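Local structure of 373aa long hypothetical citrate synthase (Sulfolobus tokodaii, 1VGP) at residues L68-L74 and S122-I127; V128-R133 and F153-G159; F226-P232 and Q287-V292; I282-Y286 and I315-S319. The protein is a putative member of the citrate synthase family, with a predominantly helical chain of the citrate synthase fold that assembles as a dimer. Residues are numbered along the deposited sequence.

Contact 1 of 4, residues L68-L74 and S122-I127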
loop_
_atom_site.group_PDB
_atom_site.type_symbol
_atom_site.label_atom_id
_atom_site.label_comp_id
_atom_site.label_asym_id
_atom_site.label_seq_id
_atom_site.Cartn_x
_atom_site.Cartn_y
_atom_site.Cartn_z
ATOM N N LEU A 68 9.366 11.449 20.954
ATOM C CA LEU A 68 10.019 11.430 19.657
ATOM C C LEU A 68 11.461 10.939 19.738
ATOM O O LEU A 68 11.950 10.303 18.799
ATOM C CB LEU A 68 9.992 12.827 19.038
ATOM C CG LEU A 68 8.941 13.149 17.976
ATOM C CD1 LEU A 68 9.188 14.555 17.441
ATOM C CD2 LEU A 68 9.012 12.143 16.850
ATOM N N ARG A 69 12.143 11.235 20.845
ATOM C CA ARG A 69 13.499 10.731 21.062
ATOM C C ARG A 69 13.461 9.350 21.704
ATOM O O ARG A 69 14.365 8.533 21.504
ATOM C CB ARG A 69 14.307 11.674 21.967
ATOM C CG ARG A 69 13.778 13.088 22.077
ATOM C CD ARG A 69 14.115 13.916 20.850
ATOM N NE ARG A 69 13.791 15.335 21.007
ATOM C CZ ARG A 69 14.426 16.167 21.829
ATOM N NH1 ARG A 69 15.322 15.701 22.694
ATOM N NH2 ARG A 69 14.186 17.476 21.767
ATOM N N GLU A 70 12.407 9.105 22.476
ATOM C CA GLU A 70 12.236 7.863 23.220
ATOM C C GLU A 70 12.201 6.641 22.307
ATOM O O GLU A 70 12.625 5.561 22.703
ATOM C CB GLU A 70 10.937 7.927 24.032
ATOM C CG GLU A 70 11.042 7.422 25.467
ATOM C CD GLU A 70 10.774 8.517 26.501
ATOM O OE1 GLU A 70 11.716 9.272 26.832
ATOM O OE2 GLU A 70 9.621 8.617 26.975
ATOM N N GLU A 71 11.699 6.806 21.089
ATOM C CA GLU A 71 11.390 5.657 20.241
ATOM C C GLU A 71 12.142 5.645 18.913
ATOM O O GLU A 71 11.635 5.130 17.923
ATOM C CB GLU A 71 9.888 5.607 19.955
ATOM C CG GLU A 71 9.041 5.115 21.114
ATOM C CD GLU A 71 9.183 3.622 21.348
ATOM O OE1 GLU A 71 9.108 2.856 20.367
ATOM O OE2 GLU A 71 9.368 3.218 22.518
ATOM N N ARG A 72 13.345 6.205 18.892
ATOM C CA ARG A 72 14.112 6.305 17.654
ATOM C C ARG A 72 14.802 4.992 17.338
ATOM O O ARG A 72 15.227 4.759 16.205
ATOM C CB ARG A 72 15.171 7.407 17.752
ATOM C CG ARG A 72 14.610 8.787 17.982
ATOM C CD ARG A 72 15.712 9.812 18.045
ATOM N NE ARG A 72 15.175 11.156 17.888
ATOM C CZ ARG A 72 15.795 12.257 18.287
ATOM N NH1 ARG A 72 16.984 12.177 18.866
ATOM N NH2 ARG A 72 15.221 13.440 18.106
ATOM N N TYR A 73 14.920 4.137 18.346
ATOM C CA TYR A 73 15.706 2.926 18.221
ATOM C C TYR A 73 14.935 1.870 17.435
ATOM O O TYR A 73 13.741 1.661 17.665
ATOM C CB TYR A 73 16.066 2.408 19.616
ATOM C CG TYR A 73 16.618 3.488 20.526
ATOM C CD1 TYR A 73 17.950 3.906 20.424
ATOM C CD2 TYR A 73 15.801 4.120 21.471
ATOM C CE1 TYR A 73 18.459 4.928 21.240
ATOM C CE2 TYR A 73 16.300 5.144 22.294
ATOM C CZ TYR A 73 17.629 5.542 22.170
ATOM O OH TYR A 73 18.126 6.546 22.976
ATOM N N LEU A 74 15.620 1.216 16.501
ATOM C CA LEU A 74 15.060 0.095 15.755
ATOM C C LEU A 74 15.302 -1.226 16.486
ATOM O O LEU A 74 16.361 -1.423 17.091
ATOM C CB LEU A 74 15.711 0.021 14.376
ATOM C CG LEU A 74 15.877 1.332 13.613
ATOM C CD1 LEU A 74 16.837 1.124 12.436
ATOM C CD2 LEU A 74 14.523 1.814 13.124
ATOM N N SER A 122 9.548 8.787 14.203
ATOM C CA SER A 122 10.856 8.955 14.796
ATOM C C SER A 122 11.890 7.948 14.289
ATOM O O SER A 122 13.097 8.205 14.349
ATOM C CB SER A 122 10.749 8.852 16.309
ATOM O OG SER A 122 11.490 7.743 16.767
ATOM N N LYS A 123 11.425 6.809 13.786
ATOM C CA LYS A 123 12.334 5.763 13.329
ATOM C C LYS A 123 12.741 5.888 11.866
ATOM O O LYS A 123 13.736 5.293 11.451
ATOM C CB LYS A 123 11.713 4.383 13.551
ATOM C CG LYS A 123 11.725 3.923 15.004
ATOM C CD LYS A 123 10.722 2.816 15.227
ATOM C CE LYS A 123 10.837 2.256 16.626
ATOM N NZ LYS A 123 9.950 2.977 17.564
ATOM N N PHE A 124 11.977 6.643 11.077
ATOM C CA PHE A 124 12.282 6.776 9.653
ATOM C C PHE A 124 13.719 7.235 9.466
ATOM O O PHE A 124 14.491 6.612 8.744
ATOM C CB PHE A 124 11.329 7.768 8.975
ATOM C CG PHE A 124 10.140 7.119 8.317
ATOM C CD1 PHE A 124 10.020 7.102 6.934
ATOM C CD2 PHE A 124 9.143 6.521 9.083
ATOM C CE1 PHE A 124 8.919 6.502 6.322
ATOM C CE2 PHE A 124 8.038 5.918 8.480
ATOM C CZ PHE A 124 7.926 5.907 7.097
ATOM N N PRO A 125 14.106 8.332 10.133
ATOM C CA PRO A 125 15.486 8.800 9.959
ATOM C C PRO A 125 16.541 7.758 10.360
ATOM O O PRO A 125 17.585 7.643 9.709
ATOM C CB PRO A 125 15.541 10.079 10.804
ATOM C CG PRO A 125 14.375 9.978 11.744
ATOM C CD PRO A 125 13.319 9.235 10.996
ATOM N N THR A 126 16.248 6.986 11.408
ATOM C CA THR A 126 17.129 5.910 11.863
ATOM C C THR A 126 17.275 4.823 10.808
ATOM O O THR A 126 18.378 4.329 10.569
ATOM C CB THR A 126 16.606 5.249 13.161
ATOM O OG1 THR A 126 16.083 6.243 14.046
ATOM C CG2 THR A 126 17.717 4.523 13.867
ATOM N N ILE A 127 16.163 4.439 10.183
ATOM C CA ILE A 127 16.211 3.486 9.071
ATOM C C ILE A 127 17.062 4.061 7.941
ATOM O O ILE A 127 17.951 3.395 7.415
ATOM C CB ILE A 127 14.802 3.193 8.505
ATOM C CG1 ILE A 127 13.924 2.546 9.582
ATOM C CG2 ILE A 127 14.905 2.294 7.284
ATOM C CD1 ILE A 127 12.479 2.350 9.157
#

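Contact 2 of 4, residues V128-R133 and F153-G159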
loop_
_atom_site.group_PDB
_atom_site.type_symbol
_atom_site.label_atom_id
_atom_site.label_comp_id
_atom_site.label_asym_id
_atom_site.label_seq_id
_atom_site.Cartn_x
_atom_site.Cartn_y
_atom_site.Cartn_z
ATOM N N VAL A 128 16.786 5.308 7.577
ATOM C CA VAL A 128 17.436 5.903 6.426
ATOM C C VAL A 128 18.941 6.056 6.668
ATOM O O VAL A 128 19.755 5.580 5.874
ATOM C CB VAL A 128 16.797 7.275 6.086
ATOM C CG1 VAL A 128 17.489 7.907 4.884
ATOM C CG2 VAL A 128 15.318 7.086 5.785
ATOM N N ALA A 129 19.315 6.699 7.770
ATOM C CA ALA A 129 20.732 6.934 8.045
ATOM C C ALA A 129 21.509 5.617 8.183
ATOM O O ALA A 129 22.615 5.481 7.649
ATOM C CB ALA A 129 20.891 7.775 9.316
ATOM N N ASN A 130 20.921 4.650 8.890
ATOM C CA ASN A 130 21.568 3.363 9.128
ATOM C C ASN A 130 21.859 2.645 7.823
ATOM O O ASN A 130 22.916 2.037 7.656
ATOM C CB ASN A 130 20.682 2.476 10.001
ATOM C CG ASN A 130 20.856 2.757 11.484
ATOM O OD1 ASN A 130 20.320 2.037 12.332
ATOM N ND2 ASN A 130 21.608 3.811 11.805
ATOM N N TYR A 131 20.925 2.714 6.886
ATOM C CA TYR A 131 21.129 2.028 5.623
ATOM C C TYR A 131 22.223 2.699 4.807
ATOM O O TYR A 131 23.006 2.022 4.135
ATOM C CB TYR A 131 19.839 1.993 4.802
ATOM C CG TYR A 131 19.984 1.138 3.564
ATOM C CD1 TYR A 131 20.397 -0.192 3.658
ATOM C CD2 TYR A 131 19.748 1.666 2.296
ATOM C CE1 TYR A 131 20.574 -0.973 2.516
ATOM C CE2 TYR A 131 19.920 0.899 1.148
ATOM C CZ TYR A 131 20.333 -0.416 1.266
ATOM O OH TYR A 131 20.491 -1.182 0.130
ATOM N N ALA A 132 22.269 4.029 4.869
ATOM C CA ALA A 132 23.240 4.803 4.113
ATOM C C ALA A 132 24.675 4.483 4.551
ATOM O O ALA A 132 25.579 4.376 3.714
ATOM C CB ALA A 132 22.957 6.291 4.280
ATOM N N ARG A 133 24.877 4.325 5.859
ATOM C CA ARG A 133 26.181 3.947 6.394
ATOM C C ARG A 133 26.532 2.525 5.987
ATOM O O ARG A 133 27.569 2.274 5.376
ATOM C CB ARG A 133 26.171 4.040 7.919
ATOM C CG ARG A 133 25.618 5.345 8.469
ATOM C CD ARG A 133 26.727 6.349 8.707
ATOM N NE ARG A 133 27.826 5.764 9.463
ATOM C CZ ARG A 133 28.910 6.431 9.842
ATOM N NH1 ARG A 133 29.006 7.735 9.613
ATOM N NH2 ARG A 133 29.903 5.790 10.444
ATOM N N PHE A 153 19.323 13.341 12.835
ATOM C CA PHE A 153 19.323 12.762 11.499
ATOM C C PHE A 153 20.709 12.892 10.887
ATOM O O PHE A 153 21.296 11.904 10.464
ATOM C CB PHE A 153 18.286 13.459 10.600
ATOM C CG PHE A 153 17.762 12.595 9.476
ATOM C CD1 PHE A 153 18.554 11.611 8.900
ATOM C CD2 PHE A 153 16.477 12.783 8.981
ATOM C CE1 PHE A 153 18.073 10.829 7.846
ATOM C CE2 PHE A 153 15.994 12.003 7.928
ATOM C CZ PHE A 153 16.788 11.031 7.361
ATOM N N LEU A 154 21.238 14.107 10.852
ATOM C CA LEU A 154 22.547 14.338 10.250
ATOM C C LEU A 154 23.651 13.676 11.073
ATOM O O LEU A 154 24.634 13.158 10.525
ATOM C CB LEU A 154 22.811 15.839 10.132
ATOM C CG LEU A 154 21.869 16.610 9.210
ATOM C CD1 LEU A 154 22.430 18.010 8.969
ATOM C CD2 LEU A 154 21.698 15.857 7.894
ATOM N N TYR A 155 23.475 13.693 12.391
ATOM C CA TYR A 155 24.380 12.990 13.285
ATOM C C TYR A 155 24.561 11.528 12.880
ATOM O O TYR A 155 25.694 11.062 12.706
ATOM C CB TYR A 155 23.868 13.056 14.726
ATOM C CG TYR A 155 24.603 12.114 15.658
ATOM C CD1 TYR A 155 25.998 12.130 15.741
ATOM C CD2 TYR A 155 23.906 11.190 16.435
ATOM C CE1 TYR A 155 26.678 11.247 16.575
ATOM C CE2 TYR A 155 24.575 10.302 17.272
ATOM C CZ TYR A 155 25.959 10.334 17.339
ATOM O OH TYR A 155 26.616 9.455 18.164
ATOM N N MET A 156 23.446 10.808 12.745
ATOM C CA MET A 156 23.494 9.379 12.446
ATOM C C MET A 156 24.018 9.131 11.040
ATOM O O MET A 156 24.363 8.011 10.693
ATOM C CB MET A 156 22.110 8.744 12.587
ATOM C CG MET A 156 21.485 8.870 13.959
ATOM S SD MET A 156 19.944 7.929 14.067
ATOM C CE MET A 156 18.801 9.001 13.200
ATOM N N LEU A 157 24.071 10.178 10.228
ATOM C CA LEU A 157 24.584 10.046 8.872
ATOM C C LEU A 157 26.087 10.254 8.884
ATOM O O LEU A 157 26.839 9.447 8.330
ATOM C CB LEU A 157 23.910 11.069 7.940
ATOM C CG LEU A 157 23.741 10.703 6.467
ATOM C CD1 LEU A 157 25.051 10.903 5.752
ATOM C CD2 LEU A 157 23.290 9.258 6.324
ATOM N N TYR A 158 26.528 11.335 9.530
ATOM C CA TYR A 158 27.953 11.692 9.545
ATOM C C TYR A 158 28.746 10.905 10.611
ATOM O O TYR A 158 29.937 10.645 10.442
ATOM C CB TYR A 158 28.143 13.188 9.826
ATOM C CG TYR A 158 27.331 14.182 9.013
ATOM C CD1 TYR A 158 26.956 13.931 7.693
ATOM C CD2 TYR A 158 27.007 15.428 9.565
ATOM C CE1 TYR A 158 26.280 14.903 6.944
ATOM C CE2 TYR A 158 26.339 16.399 8.833
ATOM C CZ TYR A 158 25.977 16.135 7.519
ATOM O OH TYR A 158 25.319 17.112 6.795
ATOM N N GLY A 159 28.094 10.558 11.715
ATOM C CA GLY A 159 28.834 10.032 12.843
ATOM C C GLY A 159 29.262 11.111 13.823
ATOM O O GLY A 159 29.616 10.818 14.963
#

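Contact 3 of 4, residues F226-P232 and Q287-V292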
loop_
_atom_site.group_PDB
_atom_site.type_symbol
_atom_site.label_atom_id
_atom_site.label_comp_id
_atom_site.label_asym_id
_atom_site.label_seq_id
_atom_site.Cartn_x
_atom_site.Cartn_y
_atom_site.Cartn_z
ATOM N N PHE A 226 21.998 20.236 -13.429
ATOM C CA PHE A 226 23.086 21.135 -13.049
ATOM C C PHE A 226 24.431 20.473 -13.338
ATOM O O PHE A 226 25.387 21.132 -13.728
ATOM C CB PHE A 226 23.018 21.491 -11.560
ATOM C CG PHE A 226 21.728 22.129 -11.137
ATOM C CD1 PHE A 226 21.031 22.967 -11.999
ATOM C CD2 PHE A 226 21.209 21.890 -9.864
ATOM C CE1 PHE A 226 19.836 23.558 -11.601
ATOM C CE2 PHE A 226 20.018 22.473 -9.457
ATOM C CZ PHE A 226 19.327 23.310 -10.329
ATOM N N LYS A 227 24.499 19.165 -13.126
ATOM C CA LYS A 227 25.742 18.443 -13.319
ATOM C C LYS A 227 26.153 18.436 -14.787
ATOM O O LYS A 227 27.300 18.746 -15.111
ATOM C CB LYS A 227 25.614 17.006 -12.792
ATOM C CG LYS A 227 25.958 16.861 -11.298
ATOM C CD LYS A 227 25.415 15.560 -10.703
ATOM C CE LYS A 227 25.905 15.343 -9.275
ATOM N NZ LYS A 227 27.359 15.645 -9.136
ATOM N N GLU A 228 25.225 18.105 -15.684
ATOM C CA GLU A 228 25.598 17.980 -17.084
ATOM C C GLU A 228 25.801 19.315 -17.797
ATOM O O GLU A 228 26.618 19.407 -18.710
ATOM C CB GLU A 228 24.600 17.097 -17.841
ATOM C CG GLU A 228 23.161 17.540 -17.847
ATOM C CD GLU A 228 22.250 16.478 -18.449
ATOM O OE1 GLU A 228 22.258 15.328 -17.949
ATOM O OE2 GLU A 228 21.526 16.787 -19.423
ATOM N N ILE A 229 25.089 20.357 -17.378
ATOM C CA ILE A 229 25.549 21.715 -17.681
ATOM C C ILE A 229 26.867 21.905 -16.952
ATOM O O ILE A 229 26.903 21.925 -15.728
ATOM C CB ILE A 229 24.571 22.789 -17.180
ATOM C CG1 ILE A 229 23.131 22.438 -17.580
ATOM C CG2 ILE A 229 24.962 24.142 -17.749
ATOM C CD1 ILE A 229 22.080 23.310 -16.921
ATOM N N GLY A 230 27.961 22.041 -17.685
ATOM C CA GLY A 230 29.252 21.996 -17.016
ATOM C C GLY A 230 29.593 23.261 -16.243
ATOM O O GLY A 230 29.593 23.282 -15.015
ATOM N N SER A 231 29.911 24.312 -16.989
ATOM C CA SER A 231 30.081 25.640 -16.438
ATOM C C SER A 231 28.705 26.297 -16.389
ATOM O O SER A 231 27.731 25.754 -16.901
ATOM C CB SER A 231 31.012 26.456 -17.353
ATOM O OG SER A 231 31.758 27.409 -16.620
ATOM N N PRO A 232 28.607 27.466 -15.745
ATOM C CA PRO A 232 27.395 28.283 -15.825
ATOM C C PRO A 232 27.482 29.265 -16.988
ATOM O O PRO A 232 26.786 30.268 -17.018
ATOM C CB PRO A 232 27.361 28.988 -14.474
ATOM C CG PRO A 232 28.783 29.147 -14.124
ATOM C CD PRO A 232 29.468 27.896 -14.630
ATOM N N GLN A 287 25.834 27.959 -8.676
ATOM C CA GLN A 287 25.964 29.018 -9.667
ATOM C C GLN A 287 25.246 28.658 -10.961
ATOM O O GLN A 287 24.588 29.508 -11.557
ATOM C CB GLN A 287 27.436 29.303 -9.959
ATOM C CG GLN A 287 28.267 29.609 -8.727
ATOM C CD GLN A 287 29.596 30.265 -9.067
ATOM O OE1 GLN A 287 29.697 31.485 -9.120
ATOM N NE2 GLN A 287 30.622 29.450 -9.299
ATOM N N ILE A 288 25.382 27.401 -11.390
ATOM C CA ILE A 288 24.604 26.855 -12.510
ATOM C C ILE A 288 23.129 27.139 -12.284
ATOM O O ILE A 288 22.431 27.657 -13.159
ATOM C CB ILE A 288 24.734 25.307 -12.629
ATOM C CG1 ILE A 288 26.208 24.873 -12.679
ATOM C CG2 ILE A 288 23.985 24.819 -13.861
ATOM C CD1 ILE A 288 26.945 25.366 -13.864
ATOM N N ALA A 289 22.666 26.778 -11.092
ATOM C CA ALA A 289 21.249 26.791 -10.746
ATOM C C ALA A 289 20.651 28.202 -10.793
ATOM O O ALA A 289 19.525 28.399 -11.260
ATOM C CB ALA A 289 21.066 26.182 -9.357
ATOM N N GLU A 290 21.398 29.187 -10.314
ATOM C CA GLU A 290 20.923 30.558 -10.387
ATOM C C GLU A 290 20.780 30.995 -11.835
ATOM O O GLU A 290 19.758 31.556 -12.225
ATOM C CB GLU A 290 21.875 31.496 -9.644
ATOM C CG GLU A 290 21.279 32.014 -8.350
ATOM C CD GLU A 290 22.303 32.673 -7.457
ATOM O OE1 GLU A 290 22.006 32.857 -6.249
ATOM O OE2 GLU A 290 23.400 33.009 -7.962
ATOM N N LYS A 291 21.804 30.717 -12.629
ATOM C CA LYS A 291 21.755 30.977 -14.058
ATOM C C LYS A 291 20.539 30.334 -14.726
ATOM O O LYS A 291 19.862 30.963 -15.547
ATOM C CB LYS A 291 23.036 30.468 -14.713
ATOM C CG LYS A 291 24.098 31.525 -14.860
ATOM C CD LYS A 291 23.930 32.274 -16.165
ATOM C CE LYS A 291 24.540 33.657 -16.060
ATOM N NZ LYS A 291 24.143 34.323 -14.774
ATOM N N VAL A 292 20.267 29.082 -14.377
ATOM C CA VAL A 292 19.095 28.385 -14.898
ATOM C C VAL A 292 17.805 29.026 -14.383
ATOM O O VAL A 292 16.856 29.193 -15.146
ATOM C CB VAL A 292 19.113 26.893 -14.494
ATOM C CG1 VAL A 292 17.876 26.195 -15.019
ATOM C CG2 VAL A 292 20.356 26.232 -15.039
#

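Contact 4 of 4, residues I282-Y286 and I315-S319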
loop_
_atom_site.group_PDB
_atom_site.type_symbol
_atom_site.label_atom_id
_atom_site.label_comp_id
_atom_site.label_asym_id
_atom_site.label_seq_id
_atom_site.Cartn_x
_atom_site.Cartn_y
_atom_site.Cartn_z
ATOM N N ILE A 282 30.286 21.993 -5.629
ATOM C CA ILE A 282 28.898 22.109 -5.217
ATOM C C ILE A 282 28.484 23.578 -5.154
ATOM O O ILE A 282 27.307 23.903 -5.228
ATOM C CB ILE A 282 28.704 21.420 -3.845
ATOM C CG1 ILE A 282 27.268 21.567 -3.370
ATOM C CG2 ILE A 282 29.661 22.005 -2.844
ATOM C CD1 ILE A 282 26.813 20.365 -2.579
ATOM N N TYR A 283 29.462 24.466 -5.042
ATOM C CA TYR A 283 29.182 25.884 -5.179
ATOM C C TYR A 283 28.996 26.236 -6.645
ATOM O O TYR A 283 28.192 27.107 -6.991
ATOM C CB TYR A 283 30.309 26.726 -4.596
ATOM C CG TYR A 283 30.064 28.205 -4.750
ATOM C CD1 TYR A 283 30.810 28.969 -5.644
ATOM C CD2 TYR A 283 29.056 28.835 -4.026
ATOM C CE1 TYR A 283 30.558 30.326 -5.819
ATOM C CE2 TYR A 283 28.790 30.199 -4.191
ATOM C CZ TYR A 283 29.546 30.938 -5.091
ATOM O OH TYR A 283 29.276 32.275 -5.266
ATOM N N THR A 284 29.738 25.566 -7.519
ATOM C CA THR A 284 29.573 25.835 -8.938
ATOM C C THR A 284 28.226 25.311 -9.425
ATOM O O THR A 284 27.576 25.940 -10.251
ATOM C CB THR A 284 30.730 25.227 -9.775
ATOM O OG1 THR A 284 30.947 23.866 -9.383
ATOM C CG2 THR A 284 32.024 26.018 -9.552
ATOM N N LEU A 285 27.786 24.177 -8.892
ATOM C CA LEU A 285 26.427 23.715 -9.148
ATOM C C LEU A 285 25.400 24.788 -8.813
ATOM O O LEU A 285 24.455 25.027 -9.571
ATOM C CB LEU A 285 26.103 22.488 -8.312
ATOM C CG LEU A 285 26.754 21.146 -8.662
ATOM C CD1 LEU A 285 26.295 20.124 -7.625
ATOM C CD2 LEU A 285 26.371 20.703 -10.064
ATOM N N TYR A 286 25.574 25.424 -7.657
ATOM C CA TYR A 286 24.617 26.427 -7.237
ATOM C C TYR A 286 24.639 27.598 -8.217
ATOM O O TYR A 286 23.590 28.155 -8.562
ATOM C CB TYR A 286 24.920 26.923 -5.825
ATOM C CG TYR A 286 23.908 27.945 -5.379
ATOM C CD1 TYR A 286 24.225 29.298 -5.356
ATOM C CD2 TYR A 286 22.589 27.570 -5.107
ATOM C CE1 TYR A 286 23.253 30.263 -5.089
ATOM C CE2 TYR A 286 21.608 28.525 -4.839
ATOM C CZ TYR A 286 21.951 29.871 -4.839
ATOM O OH TYR A 286 20.989 30.828 -4.630
ATOM N N ILE A 315 19.950 20.231 -4.477
ATOM C CA ILE A 315 21.246 20.787 -4.112
ATOM C C ILE A 315 21.457 20.598 -2.615
ATOM O O ILE A 315 22.521 20.156 -2.178
ATOM C CB ILE A 315 21.340 22.291 -4.455
ATOM C CG1 ILE A 315 21.510 22.469 -5.964
ATOM C CG2 ILE A 315 22.541 22.920 -3.754
ATOM C CD1 ILE A 315 21.496 23.913 -6.420
ATOM N N VAL A 316 20.431 20.932 -1.836
ATOM C CA VAL A 316 20.514 20.867 -0.386
ATOM C C VAL A 316 20.795 19.447 0.114
ATOM O O VAL A 316 21.772 19.215 0.830
ATOM C CB VAL A 316 19.208 21.378 0.260
ATOM C CG1 VAL A 316 19.156 20.992 1.743
ATOM C CG2 VAL A 316 19.113 22.893 0.084
ATOM N N PHE A 317 19.937 18.504 -0.269
ATOM C CA PHE A 317 20.126 17.108 0.095
ATOM C C PHE A 317 21.558 16.667 -0.228
ATOM O O PHE A 317 22.189 15.917 0.525
ATOM C CB PHE A 317 19.119 16.228 -0.656
ATOM C CG PHE A 317 17.713 16.290 -0.106
ATOM C CD1 PHE A 317 17.478 16.518 1.247
ATOM C CD2 PHE A 317 16.618 16.106 -0.947
ATOM C CE1 PHE A 317 16.173 16.563 1.762
ATOM C CE2 PHE A 317 15.314 16.150 -0.445
ATOM C CZ PHE A 317 15.090 16.379 0.910
ATOM N N TYR A 318 22.064 17.140 -1.360
ATOM C CA TYR A 318 23.412 16.823 -1.805
ATOM C C TYR A 318 24.417 17.430 -0.826
ATOM O O TYR A 318 25.226 16.714 -0.243
ATOM C CB TYR A 318 23.612 17.382 -3.213
ATOM C CG TYR A 318 24.819 16.853 -3.960
ATOM C CD1 TYR A 318 25.832 17.721 -4.374
ATOM C CD2 TYR A 318 24.935 15.497 -4.294
ATOM C CE1 TYR A 318 26.924 17.266 -5.101
ATOM C CE2 TYR A 318 26.026 15.027 -5.023
ATOM C CZ TYR A 318 27.016 15.918 -5.424
ATOM O OH TYR A 318 28.109 15.493 -6.151
ATOM N N SER A 319 24.346 18.742 -0.625
ATOM C CA SER A 319 25.238 19.405 0.317
ATOM C C SER A 319 25.212 18.770 1.693
ATOM O O SER A 319 26.191 18.855 2.431
ATOM C CB SER A 319 24.875 20.876 0.460
ATOM O OG SER A 319 24.526 21.418 -0.791
#

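Contact 1 of 4, residues L68-L74 and S122-I127
A chain leaving a helix exposes carbonyl groups that no further turn will use, and a neighbouring helix can meet them with side-chain donors. Here helix 58-70 runs out, E71 is the first residue to leave helical angles, and 68-74 lies against 122-127 with the CA atoms of R72 and K123 4.7 Å apart. S122 comes first: its CB lies 3.1 Å from L68 O, and its OG gives a weak hydrogen bond to E71 O (2.9 Å). K123 follows, its side chain extended through chi3 and bent at chi4; NZ donates to the same E71 O at 2.8 Å and forms a salt bridge with E71 OE1 at 2.9 Å. At T126, OG1 donates to R72 O (2.8 Å), while CG2 packs 3.7 Å from L74 CG. I127 closes the series, its CG1 3.7 Å from L74 CD2. The R72 guanidinium turns to another partner, hydrogen-bonding through NH1 to L147 O. This helix-end contact of the mainly helical citrate synthase fold fixes the exit of helix 58-70 against the middle of helix 113-135, with helix 91-105 packed on K123 and I127 and helix 149-158 touching R72 and T126.

Contact 2 of 4, residues V128-R133 and F153-G159
Small residues let helices approach closely, and the pair 128-133 and 153-158 illustrates it: the segment axes come within 8.5 Å, nearly parallel at a crossing angle of -15°, and the CA atoms of A129 and L157 are 5.0 Å apart. Apolar packing dominates. A129 CB points into the interface and meets M156 CB at 3.6 Å and L157 CD2 at 4.1 Å; one turn later A132 CB touches the same L157 CD2 at 3.6 Å. V128 CB lies 4.0 Å from F153 CZ. The polar part belongs to R133, whose NH1 donates an almost linear hydrogen bond to L157 O (3.0 Å, 172°). The L157 carbonyl lies in the last turn of helix 149-158, just before G159 ends it with positive phi, so the arginine binds the C-terminal end; its NE bonds weakly to D139 O. This close, near-parallel pairing through A129 and A132 is one helix-helix contact of the mainly helical citrate synthase fold, joining helices 113-135 and 149-158.

Contact 3 of 4, residues F226-P232 and Q287-V292
Side-chain rotamers shape how a helix end fits against the flank of another helix, and no hydrogen bond links 226-232 to 287-292. I288 buries the largest area. With chi1 and chi2 both m, its CD1 lies 3.2 Å from S231 O, 3.6 Å from G230 O and 3.7 Å from P232 CD, against the turn, while its CG2 lies 4.0 Å from F226 CD1 and 3.9 Å from I229 CD1. The CA-to-CB bond of F226, also m at chi1, points sideways, yet its ring reaches A289, CZ to CB 3.5 Å. A289 CB consequently sits over one ring face, 3.8 Å from the centroid in a CH-pi contact, and V292 CG2 lies at the ring edge, 4.4 Å from F226 CE1. I229, m then t, extends CD1 to 3.9 Å from V292 CG2. The CA-to-CB bond of P232 points toward the helix, and K291 lays its CD 3.6 Å from P232 O. F311 of helix 309-319 also meets the F226 ring edge-to-face, and helix 235-244 packs against I229 and V292. The exit of helix 221-228 thus packs on helix 281-300 in this mainly helical fold of the citrate synthase family.

Contact 4 of 4, residues I282-Y286 and I315-S319
This is an antiparallel helix-helix contact in the helical citrate synthase fold, joining the first turns of helix 281-300 to the last turn of helix 309-319, and it illustrates how large side chains can bridge helices that stand well apart. The segment axes run at 173° and come no nearer than 11.0 Å; the closest CA pairs are I282 with S319 at 7.2 Å and Y286 with I315 at 7.3 Å, as expected for segments that run in opposite directions. No hydrogen bond crosses the gap, so the union is one of apolar packing. I282 points toward the other helix and contributes most: its CD1 reaches Y318 CD1 at 3.3 Å. L285, one turn along, sends CD1 to 3.9 Å from Y318 CE1, so both aliphatic chains lie against the same tyrosine. At the other end, I315 CD1 approaches the edge of the Y286 ring, 4.0 Å from Y286 CD2. The tyrosine hydroxyls have partners elsewhere: Y318 OH bonds to K227 and Y286 OH to E290. Helix 221-228 packs beside the pair, with F226 touching L285 and I315, while helix 262-278 covers Y286. S319, finally, turns its hydroxyl back into its own helix: OG donates to I315 O at 2.7 Å, a bond that satisfies the serine within the helix while I282 CD1 packs 3.1 Å from that same OG.

The four contacts form two pairs, a grouping that shows how a large helical fold can be read as local clusters. Contacts 1 and 2 have centres 12 Å apart, share helix 113-135 and touch where P125 meets F153. Contacts 3 and 4, with centres 10 Å apart, share helix 281-300; F226 and A289 pack on I315, and K227 probably hydrogen-bonds Y318. Between the pairs, contacts 2 and 4 come nearest, about 5 Å between closest atoms but without touching, whereas the centres of contacts 1 and 3 are 37 Å apart. Along the chain contacts 1 and 2 close in series before the segments of contacts 3 and 4 alternate, tying helices 221-228, 281-300 and 309-319 together.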